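Local atomic coordinates of cerato-platanin-like protein (PDB entry 3SUK), a protein that is of unknown function, a secreted fungal member of the cerato-platanin family built on a double-psi beta-barrel fold. Residues G2-N14 / I83-M97. Sequence-based numbering, arbitrary orientation. Where two conformers were deposited one is given.
Sequences GAVQLRFDNTYDN and IDHAGNGFNVAQAAM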
ATOM      1  N   GLY A   2      -3.586 -16.236   6.568  1.00 29.59           N
ATOM      2  CA  GLY A   2      -2.936 -15.859   7.818  1.00 26.27           C
ATOM      3  C   GLY A   2      -2.657 -14.343   7.878  1.00 26.18           C
ATOM      4  O   GLY A   2      -2.759 -13.631   6.922  1.00 25.35           O
ATOM      5  N   ALA A   3      -2.336 -13.832   9.037  1.00 24.30           N
ATOM      6  CA  ALA A   3      -2.226 -12.402   9.134  1.00 21.18           C
ATOM      7  C   ALA A   3      -0.892 -11.932   8.540  1.00 20.14           C
ATOM      8  O   ALA A   3       0.035 -12.696   8.428  1.00 21.43           O
ATOM      9  CB  ALA A   3      -2.409 -11.984  10.561  1.00 23.75           C
ATOM     10  N   VAL A   4      -0.824 -10.680   8.114  1.00 14.32           N
ATOM     11  CA  VAL A   4       0.432 -10.099   7.678  1.00 15.23           C
ATOM     12  C   VAL A   4       0.682  -8.845   8.505  1.00 10.85           C
ATOM     13  O   VAL A   4      -0.236  -8.258   8.987  1.00 11.63           O
ATOM     14  CB  VAL A   4       0.484  -9.828   6.138  1.00 19.29           C
ATOM     15  CG1 VAL A   4      -0.015 -11.010   5.379  1.00 21.48           C
ATOM     16  CG2 VAL A   4      -0.273  -8.624   5.762  1.00 20.46           C
ATOM     17  N   GLN A   5       1.938  -8.479   8.670  1.00  9.44           N
ATOM     18  CA  GLN A   5       2.179  -7.248   9.477  0.50  9.57           C
ATOM     19  C   GLN A   5       1.995  -5.982   8.617  1.00  8.72           C
ATOM     20  O   GLN A   5       2.149  -6.004   7.422  1.00  9.90           O
ATOM     21  CB  GLN A   5       3.566  -7.248  10.135  0.50  8.87           C
ATOM     22  CG  GLN A   5       3.852  -8.355  11.200  0.70 13.13           C
ATOM     23  CD  GLN A   5       4.884  -7.840  12.148  0.70 25.05           C
ATOM     24  OE1 GLN A   5       6.004  -7.550  11.735  0.70 24.78           O
ATOM     25  NE2 GLN A   5       4.473  -7.567  13.405  0.70 25.68           N
ATOM     26  N   LEU A   6       1.534  -4.937   9.280  1.00  8.49           N
ATOM     27  CA  LEU A   6       1.332  -3.647   8.649  1.00  9.09           C
ATOM     28  C   LEU A   6       1.863  -2.546   9.553  1.00  8.27           C
ATOM     29  O   LEU A   6       1.545  -2.530  10.698  1.00  9.47           O
ATOM     30  CB  LEU A   6      -0.149  -3.438   8.282  1.00  8.13           C
ATOM     31  CG  LEU A   6      -0.435  -2.147   7.507  1.00  9.12           C
ATOM     32  CD1 LEU A   6      -1.550  -2.360   6.524  1.00  8.13           C
ATOM     33  CD2 LEU A   6      -0.785  -1.007   8.418  1.00  8.53           C
ATOM     34  N   ARG A   7       2.591  -1.602   8.969  1.00  9.72           N
ATOM     35  CA  ARG A   7       3.103  -0.420   9.656  1.00  9.29           C
ATOM     36  C   ARG A   7       2.970   0.732   8.650  1.00  7.85           C
ATOM     37  O   ARG A   7       2.495   0.540   7.560  1.00  8.26           O
ATOM     38  CB  ARG A   7       4.564  -0.590  10.094  1.00 11.49           C
ATOM     39  CG  ARG A   7       5.464  -0.890   8.937  1.00 12.64           C
ATOM     40  CD  ARG A   7       6.845  -1.531   9.290  1.00 17.52           C
ATOM     41  NE  ARG A   7       6.819  -2.891   9.830  1.00 23.11           N
ATOM     42  CZ  ARG A   7       6.260  -4.003   9.306  1.00 23.60           C
ATOM     43  NH1 ARG A   7       5.504  -4.082   8.148  1.00 16.25           N
ATOM     44  NH2 ARG A   7       6.425  -5.091  10.023  1.00 19.34           N
ATOM     45  N   PHE A   8       3.336   1.923   9.075  1.00  8.41           N
ATOM     46  CA  PHE A   8       3.239   3.070   8.202  1.00  7.83           C
ATOM     47  C   PHE A   8       4.591   3.674   7.926  1.00  9.98           C
ATOM     48  O   PHE A   8       5.545   3.488   8.635  1.00 11.14           O
ATOM     49  CB  PHE A   8       2.221   4.120   8.708  1.00  9.23           C
ATOM     50  CG  PHE A   8       2.689   4.914   9.903  1.00  8.57           C
ATOM     51  CD1 PHE A   8       3.459   6.054   9.754  1.00 11.21           C
ATOM     52  CD2 PHE A   8       2.357   4.517  11.149  1.00 13.22           C
ATOM     53  CE1 PHE A   8       3.875   6.751  10.804  1.00 12.38           C
ATOM     54  CE2 PHE A   8       2.754   5.257  12.229  1.00 12.69           C
ATOM     55  CZ  PHE A   8       3.530   6.369  12.047  1.00 13.43           C
ATOM     56  N   ASP A   9       4.631   4.327   6.793  1.00  8.75           N
ATOM     57  CA  ASP A   9       5.835   5.018   6.309  1.00  9.81           C
ATOM     58  C   ASP A   9       5.343   6.296   5.656  1.00  9.28           C
ATOM     59  O   ASP A   9       4.672   6.249   4.662  1.00  8.25           O
ATOM     60  CB  ASP A   9       6.549   4.111   5.301  1.00 10.16           C
ATOM     61  CG  ASP A   9       7.844   4.712   4.735  1.00 12.22           C
ATOM     62  OD1 ASP A   9       8.028   5.881   4.809  1.00 11.84           O
ATOM     63  OD2 ASP A   9       8.643   3.956   4.191  1.00 13.43           O
ATOM     64  N   ASN A  10       5.744   7.435   6.243  1.00  7.93           N
ATOM     65  CA  ASN A  10       5.303   8.752   5.815  1.00  8.54           C
ATOM     66  C   ASN A  10       5.797   9.166   4.423  1.00  8.13           C
ATOM     67  O   ASN A  10       5.314  10.088   3.891  1.00 10.17           O
ATOM     68  CB  ASN A  10       5.693   9.822   6.843  1.00  9.23           C
ATOM     69  CG  ASN A  10       4.994   9.649   8.175  1.00  8.65           C
ATOM     70  OD1 ASN A  10       5.646   9.529   9.181  1.00  9.64           O
ATOM     71  ND2 ASN A  10       3.692   9.616   8.168  1.00 10.08           N
ATOM     72  N   THR A  11       6.735   8.437   3.848  1.00  9.44           N
ATOM     73  CA  THR A  11       7.180   8.651   2.464  1.00 10.72           C
ATOM     74  C   THR A  11       5.915   8.649   1.600  1.00 10.61           C
ATOM     75  O   THR A  11       5.720   9.507   0.800  1.00 11.64           O
ATOM     76  CB  THR A  11       8.082   7.433   2.041  1.00 14.00           C
ATOM     77  OG1 THR A  11       9.324   7.508   2.740  1.00 20.48           O
ATOM     78  CG2 THR A  11       8.354   7.461   0.588  1.00 19.17           C
ATOM     79  N   TYR A  12       5.001   7.720   1.834  1.00  9.86           N
ATOM     80  CA  TYR A  12       3.807   7.558   0.989  1.00  8.84           C
ATOM     81  C   TYR A  12       2.671   8.546   1.216  1.00 10.51           C
ATOM     82  O   TYR A  12       1.755   8.563   0.470  1.00 12.60           O
ATOM     83  CB  TYR A  12       3.294   6.095   1.066  1.00  9.21           C
ATOM     84  CG  TYR A  12       4.403   5.076   0.841  1.00  8.95           C
ATOM     85  CD1 TYR A  12       5.163   5.078  -0.324  1.00 11.47           C
ATOM     86  CD2 TYR A  12       4.717   4.145   1.808  1.00  8.12           C
ATOM     87  CE1 TYR A  12       6.189   4.155  -0.511  1.00 11.32           C
ATOM     88  CE2 TYR A  12       5.739   3.262   1.632  1.00 10.18           C
ATOM     89  CZ  TYR A  12       6.485   3.265   0.495  1.00 10.34           C
ATOM     90  OH  TYR A  12       7.507   2.371   0.313  1.00 11.17           O
ATOM     91  N   ASP A  13       2.765   9.307   2.288  1.00  9.48           N
ATOM     92  CA  ASP A  13       1.736  10.291   2.655  1.00 12.79           C
ATOM     93  C   ASP A  13       1.767  11.512   1.781  1.00 13.76           C
ATOM     94  O   ASP A  13       0.850  12.267   1.760  1.00 15.40           O
ATOM     95  CB  ASP A  13       1.834  10.693   4.126  1.00  9.67           C
ATOM     96  CG  ASP A  13       1.240   9.661   5.008  1.00  8.44           C
ATOM     97  OD1 ASP A  13       0.016   9.556   4.976  1.00 10.98           O
ATOM     98  OD2 ASP A  13       1.978   8.970   5.640  1.00  9.74           O
ATOM     99  N   ASN A  14       2.847  11.646   1.056  1.00 11.23           N
ATOM    100  CA  ASN A  14       3.091  12.840   0.257  1.00 13.56           C
ATOM    101  C   ASN A  14       2.721  12.600  -1.225  1.00 12.65           C
ATOM    102  O   ASN A  14       3.405  11.920  -1.937  1.00 15.22           O
ATOM    103  CB  ASN A  14       4.580  13.284   0.481  1.00 15.33           C
ATOM    104  CG  ASN A  14       4.920  13.625   2.006  1.00 14.13           C
ATOM    105  OD1 ASN A  14       4.500  14.641   2.528  1.00 17.16           O
ATOM    106  ND2 ASN A  14       5.649  12.758   2.667  1.00 12.75           N
ATOM    107  N   ILE A  83       3.176  -0.475  -4.450  1.00  8.45           N
ATOM    108  CA  ILE A  83       4.086   0.179  -5.392  1.00  9.55           C
ATOM    109  C   ILE A  83       5.594   0.082  -5.087  1.00  9.34           C
ATOM    110  O   ILE A  83       6.379   0.714  -5.735  1.00 10.04           O
ATOM    111  CB  ILE A  83       3.697   1.680  -5.509  1.00  9.89           C
ATOM    112  CG1 ILE A  83       3.998   2.458  -4.216  1.00 10.78           C
ATOM    113  CG2 ILE A  83       2.215   1.804  -5.916  1.00  8.88           C
ATOM    114  CD1 ILE A  83       3.908   3.959  -4.341  1.00 14.89           C
ATOM    115  N   ASP A  84       5.952  -0.632  -4.032  1.00  7.99           N
ATOM    116  CA  ASP A  84       7.340  -0.613  -3.561  1.00  8.95           C
ATOM    117  C   ASP A  84       7.574  -1.914  -2.799  1.00  8.30           C
ATOM    118  O   ASP A  84       6.642  -2.579  -2.462  1.00  9.26           O
ATOM    119  CB  ASP A  84       7.543   0.626  -2.674  1.00  8.75           C
ATOM    120  CG  ASP A  84       9.013   1.036  -2.462  1.00  8.84           C
ATOM    121  OD1 ASP A  84       9.881   0.449  -3.065  1.00  9.99           O
ATOM    122  OD2 ASP A  84       9.168   1.956  -1.654  1.00 10.65           O
ATOM    123  N   HIS A  85       8.834  -2.231  -2.575  1.00  9.06           N
ATOM    124  CA  HIS A  85       9.258  -3.365  -1.761  1.00  8.10           C
ATOM    125  C   HIS A  85       9.216  -3.035  -0.265  1.00  8.99           C
ATOM    126  O   HIS A  85       9.679  -2.049   0.105  1.00 10.80           O
ATOM    127  CB  HIS A  85      10.704  -3.758  -2.161  1.00 10.90           C
ATOM    128  CG  HIS A  85      11.353  -4.737  -1.215  1.00  9.11           C
ATOM    129  ND1 HIS A  85      11.015  -6.064  -1.170  1.00 11.19           N
ATOM    130  CD2 HIS A  85      12.277  -4.558  -0.250  1.00 14.65           C
ATOM    131  CE1 HIS A  85      11.728  -6.671  -0.245  1.00 13.85           C
ATOM    132  NE2 HIS A  85      12.508  -5.780   0.318  1.00 13.61           N
ATOM    133  N   ALA A  86       8.703  -3.967   0.534  1.00  9.76           N
ATOM    134  CA  ALA A  86       8.797  -3.930   1.997  1.00  9.20           C
ATOM    135  C   ALA A  86       9.511  -5.203   2.415  1.00 10.00           C
ATOM    136  O   ALA A  86       9.432  -6.196   1.768  1.00  9.95           O
ATOM    137  CB  ALA A  86       7.417  -3.905   2.603  1.00  9.13           C
ATOM    138  N   GLY A  87      10.215  -5.131   3.522  1.00 11.06           N
ATOM    139  CA  GLY A  87      10.856  -6.300   4.074  1.00 11.40           C
ATOM    140  C   GLY A  87       9.900  -7.307   4.678  1.00 12.26           C
ATOM    141  O   GLY A  87      10.228  -8.417   4.786  1.00 11.86           O
ATOM    142  N   ASN A  88       8.764  -6.870   5.170  1.00 11.03           N
ATOM    143  CA  ASN A  88       7.868  -7.757   5.913  1.00 12.07           C
ATOM    144  C   ASN A  88       6.412  -7.255   5.922  1.00  9.57           C
ATOM    145  O   ASN A  88       6.095  -6.413   6.698  1.00 12.29           O
ATOM    146  CB  ASN A  88       8.427  -7.861   7.355  1.00 14.81           C
ATOM    147  CG  ASN A  88       7.585  -8.646   8.286  1.00 12.98           C
ATOM    148  OD1 ASN A  88       6.896  -9.519   7.920  1.00 16.15           O
ATOM    149  ND2 ASN A  88       7.748  -8.360   9.544  1.00 17.58           N
ATOM    150  N   GLY A  89       5.553  -7.853   5.135  1.00  9.64           N
ATOM    151  CA  GLY A  89       4.192  -7.356   4.973  1.00 10.12           C
ATOM    152  C   GLY A  89       4.081  -5.979   4.315  1.00  7.52           C
ATOM    153  O   GLY A  89       4.737  -5.738   3.343  1.00  8.85           O
ATOM    154  N   PHE A  90       3.271  -5.112   4.896  1.00  8.53           N
ATOM    155  CA  PHE A  90       2.988  -3.812   4.276  1.00  7.91           C
ATOM    156  C   PHE A  90       3.584  -2.641   5.047  1.00  7.92           C
ATOM    157  O   PHE A  90       3.496  -2.575   6.248  1.00  8.12           O
ATOM    158  CB  PHE A  90       1.463  -3.528   4.199  1.00  8.29           C
ATOM    159  CG  PHE A  90       0.684  -4.442   3.300  1.00  8.67           C
ATOM    160  CD1 PHE A  90       0.664  -4.214   1.956  1.00  8.98           C
ATOM    161  CD2 PHE A  90      -0.116  -5.455   3.820  1.00  9.54           C
ATOM    162  CE1 PHE A  90      -0.051  -5.021   1.140  1.00  8.59           C
ATOM    163  CE2 PHE A  90      -0.835  -6.277   2.981  1.00 11.20           C
ATOM    164  CZ  PHE A  90      -0.803  -6.012   1.639  1.00 10.26           C
ATOM    165  N   ASN A  91       4.153  -1.704   4.314  1.00  7.93           N
ATOM    166  CA  ASN A  91       4.429  -0.383   4.840  1.00  8.77           C
ATOM    167  C   ASN A  91       3.586   0.630   4.048  1.00  7.83           C
ATOM    168  O   ASN A  91       3.835   0.880   2.936  1.00  9.70           O
ATOM    169  CB  ASN A  91       5.901   0.016   4.667  1.00  9.71           C
ATOM    170  CG  ASN A  91       6.892  -1.030   5.132  1.00 10.93           C
ATOM    171  OD1 ASN A  91       6.661  -1.818   5.997  1.00 13.82           O
ATOM    172  ND2 ASN A  91       8.023  -0.997   4.508  1.00 12.93           N
ATOM    173  N   VAL A  92       2.610   1.216   4.719  1.00  7.51           N
ATOM    174  CA  VAL A  92       1.607   2.047   4.050  1.00  7.88           C
ATOM    175  C   VAL A  92       1.624   3.506   4.472  1.00  7.50           C
ATOM    176  O   VAL A  92       2.192   3.852   5.428  1.00  7.74           O
ATOM    177  CB  VAL A  92       0.156   1.453   4.206  1.00  6.81           C
ATOM    178  CG1 VAL A  92       0.157  -0.030   3.731  1.00  8.92           C
ATOM    179  CG2 VAL A  92      -0.383   1.623   5.643  1.00  8.87           C
ATOM    180  N   ALA A  93       0.943   4.347   3.708  1.00  7.30           N
ATOM    181  CA  ALA A  93       0.847   5.752   4.108  1.00  7.69           C
ATOM    182  C   ALA A  93       0.174   5.796   5.482  1.00  7.64           C
ATOM    183  O   ALA A  93      -0.710   5.052   5.764  1.00  7.83           O
ATOM    184  CB  ALA A  93       0.032   6.534   3.079  1.00  7.36           C
ATOM    185  N   GLN A  94       0.600   6.725   6.312  1.00  8.63           N
ATOM    186  CA  GLN A  94      -0.020   6.842   7.609  1.00  7.78           C
ATOM    187  C   GLN A  94      -1.533   7.059   7.410  1.00  7.64           C
ATOM    188  O   GLN A  94      -2.329   6.514   8.133  1.00 10.35           O
ATOM    189  CB  GLN A  94       0.575   8.035   8.384  1.00  7.27           C
ATOM    190  CG  GLN A  94       0.023   8.110   9.807  1.00  7.25           C
ATOM    191  CD  GLN A  94       0.439   9.400  10.495  1.00  8.63           C
ATOM    192  OE1 GLN A  94       1.561   9.794  10.420  1.00  9.72           O
ATOM    193  NE2 GLN A  94      -0.496  10.009  11.216  1.00 10.01           N
ATOM    194  N   ALA A  95      -1.922   7.833   6.431  1.00  8.66           N
ATOM    195  CA  ALA A  95      -3.329   8.132   6.261  1.00 10.70           C
ATOM    196  C   ALA A  95      -4.144   6.851   6.038  1.00 11.73           C
ATOM    197  O   ALA A  95      -5.248   6.720   6.564  1.00 11.21           O
ATOM    198  CB  ALA A  95      -3.513   9.093   5.140  1.00 10.71           C
ATOM    199  N   ALA A  96      -3.578   5.920   5.294  1.00  9.28           N
ATOM    200  CA  ALA A  96      -4.190   4.637   5.071  1.00  9.50           C
ATOM    201  C   ALA A  96      -4.304   3.811   6.334  1.00  9.77           C
ATOM    202  O   ALA A  96      -5.315   3.229   6.562  1.00 10.78           O
ATOM    203  CB  ALA A  96      -3.450   3.863   4.012  1.00 10.84           C
ATOM    204  N   MET A  97      -3.256   3.743   7.129  1.00  8.61           N
ATOM    205  CA  MET A  97      -3.291   3.052   8.398  1.00  9.49           C
ATOM    206  C   MET A  97      -4.284   3.732   9.335  1.00 11.33           C
ATOM    207  O   MET A  97      -4.948   3.073  10.076  1.00 10.35           O
ATOM    208  CB  MET A  97      -1.913   2.922   9.031  1.00  8.09           C
ATOM    209  CG  MET A  97      -1.918   2.029  10.218  1.00  9.44           C
ATOM    210  SD  MET A  97      -0.242   1.753  10.850  1.00 10.88           S
ATOM    211  CE  MET A  97      -0.538   0.638  12.215  1.00 11.80           C
TER
HETATM  212  O   HOH W   1       4.100 -10.040   7.601  1.00 14.51           O
HETATM  213  O   HOH W   2       8.596   1.457   2.787  1.00 13.57           O
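Asp13 OD2 accepts two hydrogen bonds: Gln94 N reaches it at 2.7 Å on the syn side of the carboxylate, and Asn10 ND2 comes from above the carboxylate plane. Asp13 OD1 takes Ala95 N at 3.0 Å through its syn lone pair, which places the carboxylate across the first two amides of helix 94-101 and probably favours its negative charge at that helix end. Asn10 ND2 also donates to Gln94 OE1 at 3.1 Å, the acceptor lying nearly in the Asn10 amide plane. Replacing Asp13 by alanine is likely to leave Gln94 N and Ala95 N without their side-chain acceptor and Asn10 freer to turn.

Upstream, strands 4-8 and 90-92 run parallel, their axes 25° apart, with Leu6, Arg7 and Phe8 bridged to Phe90, Asn91 and Val92; Phe90 N to Gln5 O begins the ladder and Asp9 N to Val92 O ends it. On the face bearing Leu6 and Phe8, Leu6 CD2 touches Met97 CG at 3.7 Å. Met97 SD meets the Phe8 ring at its edge, 83° off the ring normal, whereas Gln94 CG lies over one face, 4.1 Å from the ring centroid. On the other face, the bend at chi3 (68°) turns Arg7 NH1 back to three weak bonds, with Asn88 O, Phe90 O and Asn91 OD1. Tyr12 OH donates to Asp84 OD2 at 2.6 Å, and one water links this hydroxyl to Asp9 OD2 and Asn91 ND2.

Within the double-psi barrel sheet, strand 4-8 lies between strands 90-92 and 110-118; Val106 of helix 105-108 packs against Phe8 and Gln94, while Tyr12 rests on Ile47 and Ala49 of strand 47-50.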